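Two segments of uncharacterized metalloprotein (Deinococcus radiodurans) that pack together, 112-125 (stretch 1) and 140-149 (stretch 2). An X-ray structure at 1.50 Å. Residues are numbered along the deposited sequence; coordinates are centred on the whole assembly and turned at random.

Stretch 1, residues 112-125: RCEDHGGRILSIHS
Stretch 2, residues 140-149: PRSGTPILHW

The two stretches form a pair of neighbouring parallel β-strands, joined by a ladder of six backbone hydrogen bonds and closed at its start by a helix end and a glycine turn that pack on the loop leading into the second strand.

Stretch 1 begins as the last turn of a helix, Arg112 to Asp115. A salt bridge from Arg112 NH1 to Asp115 OD2 (2.7 Å) spans this turn. His116 leaves helical angles (-99/14), and the chain then turns through Gly117 (92/14) and Gly118 (93/148), with Gly118 N donating to Cys113 O at 2.8 Å. Both glycines adopt positive phi, where a side chain would be jammed against the preceding carbonyl. Strand 119-124 follows, its axis 4.7 Å from that of strand 143-148 at closest approach, with 32° between their directions.

The register pairs Arg119 with Gly143, Ile120 with Thr144, Leu121 with Pro145, Ser122 with Ile146 and Ile123 with Leu147, at CA–CA distances of 4.7 to 5.0 Å. Odd-numbered residues of stretch 1 make the bonds: Arg119 N to Ser142 O, 2.9 Å; Thr144 N to Arg119 O, 3.0 Å; Leu121 N to Thr144 O, 3.0 Å; Ile146 N to Leu121 O, 2.7 Å; Ile123 N to Ile146 O, 2.9 Å; and His148 N to Ile123 O, 2.9 Å. Proline fits at position 145 because its nitrogen, which has no hydrogen, is not called on by this ladder.

Gly143, at 131/-147, brings its CA to 3.2 Å from Arg119 O in a CA-H...O contact; a β-carbon there would clash with that same oxygen. Just before it, Ser142 (chi1 p) is buried against the helix end, its O 3.3 Å from Cys113 CB. The extended Glu114 side chain (chi1 and chi2 t) lies beside Arg141, CG to CB 3.6 Å, while Glu114 OE2 and Arg141 NH1 remain 4.4 Å apart, beyond salt-bridge range. Arg119 (chi1 and chi2 m) folds back over its own turn, NH1 donating to His116 O at 2.8 Å and Gly118 O at 2.9 Å.

Some 797 Å² is buried in all, both sides summed. On the face carrying Leu121, Ile123, Pro145 and Leu147, the branched Ile123 (m, t) touches two neighbours: CD1 is 3.6 Å from Pro145 CB, and CG2 is 4.1 Å from Leu147 CD2. Leu121 (m, t) sets CD1 4.4 Å from Pro145 CB. The other face carries Ile120, Ser122, Thr144 and Ile146. There Ile120 CG2 meets Ile146 CD1 at 3.7 Å, both isoleucines m, t, and the small Ser122 places OG 3.8 Å from His148 CB.

Beyond the ladder, two waters join the strand ends. Water 1 donates to Ile123 O (2.8 Å) and His148 O (2.8 Å) and accepts from Ser125 OG (2.7 Å); water 2 accepts from Ser125 N (2.9 Å) and donates to His148 O (2.9 Å).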

# COMPACT_ATOMS: atom_id res chain seq x y z
N ARG A 112 -7.84 15.73 4.73
CA ARG A 112 -9.20 15.20 4.62
C ARG A 112 -9.32 13.91 5.42
O ARG A 112 -10.34 13.68 6.07
CB ARG A 112 -9.59 14.95 3.16
CG ARG A 112 -9.53 16.20 2.28
CD ARG A 112 -10.60 17.23 2.64
NE ARG A 112 -10.26 18.03 3.82
CZ ARG A 112 -9.37 19.02 3.86
NH1 ARG A 112 -9.17 19.67 5.00
NH2 ARG A 112 -8.66 19.37 2.78
N CYS A 113 -8.26 13.09 5.44
CA CYS A 113 -8.27 11.89 6.27
C CYS A 113 -8.45 12.28 7.73
O CYS A 113 -9.27 11.71 8.43
CB CYS A 113 -7.01 11.08 6.10
SG CYS A 113 -6.95 10.18 4.51
N GLU A 114 -7.70 13.29 8.18
CA GLU A 114 -7.85 13.77 9.56
C GLU A 114 -9.28 14.23 9.84
O GLU A 114 -9.88 13.85 10.87
CB GLU A 114 -6.86 14.88 9.87
CG GLU A 114 -6.96 15.38 11.29
CD GLU A 114 -5.96 16.45 11.65
OE1 GLU A 114 -4.83 16.48 11.08
OE2 GLU A 114 -6.30 17.25 12.55
N ASP A 115 -9.85 14.98 8.89
CA ASP A 115 -11.18 15.56 9.04
C ASP A 115 -12.27 14.48 9.16
O ASP A 115 -13.30 14.71 9.78
CB ASP A 115 -11.53 16.47 7.86
CG ASP A 115 -10.79 17.78 7.87
OD1 ASP A 115 -10.27 18.18 8.93
OD2 ASP A 115 -10.74 18.43 6.80
N HIS A 116 -12.03 13.31 8.56
CA HIS A 116 -12.98 12.21 8.57
C HIS A 116 -12.64 11.16 9.62
O HIS A 116 -13.18 10.05 9.60
CB HIS A 116 -13.07 11.58 7.16
CG HIS A 116 -13.80 12.42 6.16
ND1 HIS A 116 -15.12 12.21 5.85
CD2 HIS A 116 -13.38 13.44 5.38
CE1 HIS A 116 -15.49 13.08 4.92
NE2 HIS A 116 -14.45 13.83 4.62
N GLY A 117 -11.75 11.51 10.55
CA GLY A 117 -11.46 10.68 11.72
C GLY A 117 -10.32 9.69 11.56
O GLY A 117 -10.14 8.79 12.39
N GLY A 118 -9.52 9.86 10.51
CA GLY A 118 -8.34 9.03 10.30
C GLY A 118 -8.65 7.84 9.40
O GLY A 118 -9.77 7.33 9.39
N ARG A 119 -7.65 7.42 8.63
CA ARG A 119 -7.77 6.26 7.74
C ARG A 119 -6.50 5.42 7.79
O ARG A 119 -5.43 5.89 8.24
CB ARG A 119 -8.01 6.73 6.28
CG ARG A 119 -9.33 7.45 6.04
CD ARG A 119 -10.49 6.49 6.20
NE ARG A 119 -11.79 7.04 5.86
CZ ARG A 119 -12.57 7.71 6.69
NH1 ARG A 119 -12.15 8.05 7.91
NH2 ARG A 119 -13.76 8.13 6.29
N ILE A 120 -6.60 4.19 7.30
CA ILE A 120 -5.46 3.32 7.08
C ILE A 120 -4.94 3.69 5.69
O ILE A 120 -5.69 3.63 4.71
CB ILE A 120 -5.88 1.85 7.15
CG1 ILE A 120 -6.29 1.48 8.58
CG2 ILE A 120 -4.76 0.95 6.63
CD1 ILE A 120 -7.08 0.16 8.65
N LEU A 121 -3.68 4.09 5.60
CA LEU A 121 -3.10 4.67 4.38
C LEU A 121 -2.07 3.70 3.81
O LEU A 121 -1.18 3.22 4.54
CB LEU A 121 -2.38 5.98 4.70
CG LEU A 121 -3.07 6.89 5.72
CD1 LEU A 121 -2.13 8.00 6.10
CD2 LEU A 121 -4.36 7.42 5.16
N SER A 122 -2.14 3.43 2.50
CA SER A 122 -1.11 2.67 1.79
C SER A 122 -0.36 3.65 0.90
O SER A 122 -0.89 4.19 -0.09
CB SER A 122 -1.72 1.53 0.99
OG SER A 122 -0.71 0.75 0.41
N ILE A 123 0.89 3.92 1.28
CA ILE A 123 1.62 5.10 0.82
C ILE A 123 2.84 4.75 -0.04
O ILE A 123 3.65 3.90 0.32
CB ILE A 123 2.06 5.93 2.06
CG1 ILE A 123 0.85 6.41 2.83
CG2 ILE A 123 2.95 7.13 1.64
CD1 ILE A 123 1.21 6.96 4.22
N HIS A 124 2.93 5.46 -1.18
CA HIS A 124 4.07 5.49 -2.10
C HIS A 124 5.09 6.49 -1.60
O HIS A 124 4.73 7.62 -1.25
CB HIS A 124 3.53 5.95 -3.47
CG HIS A 124 4.48 5.83 -4.61
ND1 HIS A 124 4.38 4.83 -5.55
CD2 HIS A 124 5.49 6.63 -5.01
CE1 HIS A 124 5.33 4.98 -6.46
NE2 HIS A 124 6.01 6.08 -6.17
N SER A 125 6.37 6.10 -1.56
CA SER A 125 7.41 7.01 -1.10
C SER A 125 8.68 6.96 -1.91
O SER A 125 9.69 7.50 -1.47
CB SER A 125 7.77 6.72 0.38
OG SER A 125 8.34 5.44 0.57
N PRO A 140 -0.20 13.89 12.07
CA PRO A 140 -0.28 12.62 12.80
C PRO A 140 -1.69 12.09 12.99
O PRO A 140 -1.85 10.90 13.22
CB PRO A 140 0.35 12.96 14.17
CG PRO A 140 0.14 14.38 14.31
CD PRO A 140 0.24 14.98 12.95
N ARG A 141 -2.71 12.93 12.85
CA ARG A 141 -4.09 12.47 13.02
C ARG A 141 -4.74 11.98 11.71
O ARG A 141 -5.93 11.67 11.69
CB ARG A 141 -4.93 13.58 13.63
CG ARG A 141 -4.54 13.91 15.05
CD ARG A 141 -5.46 14.96 15.60
NE ARG A 141 -5.01 15.40 16.92
CZ ARG A 141 -4.27 16.48 17.16
NH1 ARG A 141 -3.87 17.28 16.17
NH2 ARG A 141 -3.93 16.77 18.41
N SER A 142 -3.95 11.90 10.64
CA SER A 142 -4.45 11.39 9.35
C SER A 142 -4.73 9.89 9.38
O SER A 142 -5.49 9.37 8.54
CB SER A 142 -3.48 11.72 8.22
OG SER A 142 -2.19 11.24 8.50
N GLY A 143 -4.14 9.19 10.34
CA GLY A 143 -4.42 7.79 10.57
C GLY A 143 -3.17 6.96 10.68
O GLY A 143 -2.14 7.44 11.19
N THR A 144 -3.24 5.71 10.23
CA THR A 144 -2.14 4.75 10.36
C THR A 144 -1.44 4.60 9.02
O THR A 144 -2.06 4.11 8.07
CB THR A 144 -2.63 3.36 10.84
OG1 THR A 144 -3.29 3.52 12.09
CG2 THR A 144 -1.43 2.36 10.99
N PRO A 145 -0.18 5.04 8.91
CA PRO A 145 0.49 5.01 7.62
C PRO A 145 1.22 3.72 7.37
O PRO A 145 2.05 3.28 8.18
CB PRO A 145 1.50 6.16 7.73
CG PRO A 145 1.78 6.33 9.19
CD PRO A 145 0.60 5.75 9.94
N ILE A 146 0.92 3.08 6.25
CA ILE A 146 1.68 1.93 5.81
C ILE A 146 2.57 2.36 4.66
O ILE A 146 2.08 2.83 3.63
CB ILE A 146 0.77 0.81 5.27
CG1 ILE A 146 -0.32 0.46 6.29
CG2 ILE A 146 1.61 -0.41 4.94
CD1 ILE A 146 -1.48 -0.39 5.66
N LEU A 147 3.87 2.17 4.81
CA LEU A 147 4.77 2.46 3.73
C LEU A 147 4.86 1.23 2.86
O LEU A 147 5.40 0.19 3.25
CB LEU A 147 6.14 2.90 4.27
CG LEU A 147 6.04 4.15 5.13
CD1 LEU A 147 7.46 4.54 5.55
CD2 LEU A 147 5.39 5.29 4.42
N HIS A 148 4.32 1.36 1.65
CA HIS A 148 4.29 0.25 0.70
C HIS A 148 5.61 0.23 -0.10
O HIS A 148 6.11 1.26 -0.53
CB HIS A 148 3.04 0.39 -0.18
CG HIS A 148 3.32 0.45 -1.65
ND1 HIS A 148 3.65 -0.66 -2.39
CD2 HIS A 148 3.28 1.49 -2.52
CE1 HIS A 148 3.83 -0.30 -3.65
NE2 HIS A 148 3.62 1.00 -3.75
N TRP A 149 6.19 -0.97 -0.21
CA TRP A 149 7.44 -1.20 -0.93
C TRP A 149 8.50 -0.14 -0.59
O TRP A 149 9.03 0.55 -1.47
CB TRP A 149 7.18 -1.24 -2.44
CG TRP A 149 8.30 -1.82 -3.30
CD1 TRP A 149 9.61 -2.04 -2.95
CD2 TRP A 149 8.18 -2.22 -4.67
NE1 TRP A 149 10.31 -2.54 -4.02
CE2 TRP A 149 9.46 -2.66 -5.09
CE3 TRP A 149 7.12 -2.24 -5.60
CZ2 TRP A 149 9.70 -3.13 -6.38
CZ3 TRP A 149 7.37 -2.69 -6.88
CH2 TRP A 149 8.65 -3.14 -7.26
O HOH W 1 6.34 3.68 0.86
O HOH W 2 6.84 3.33 -2.39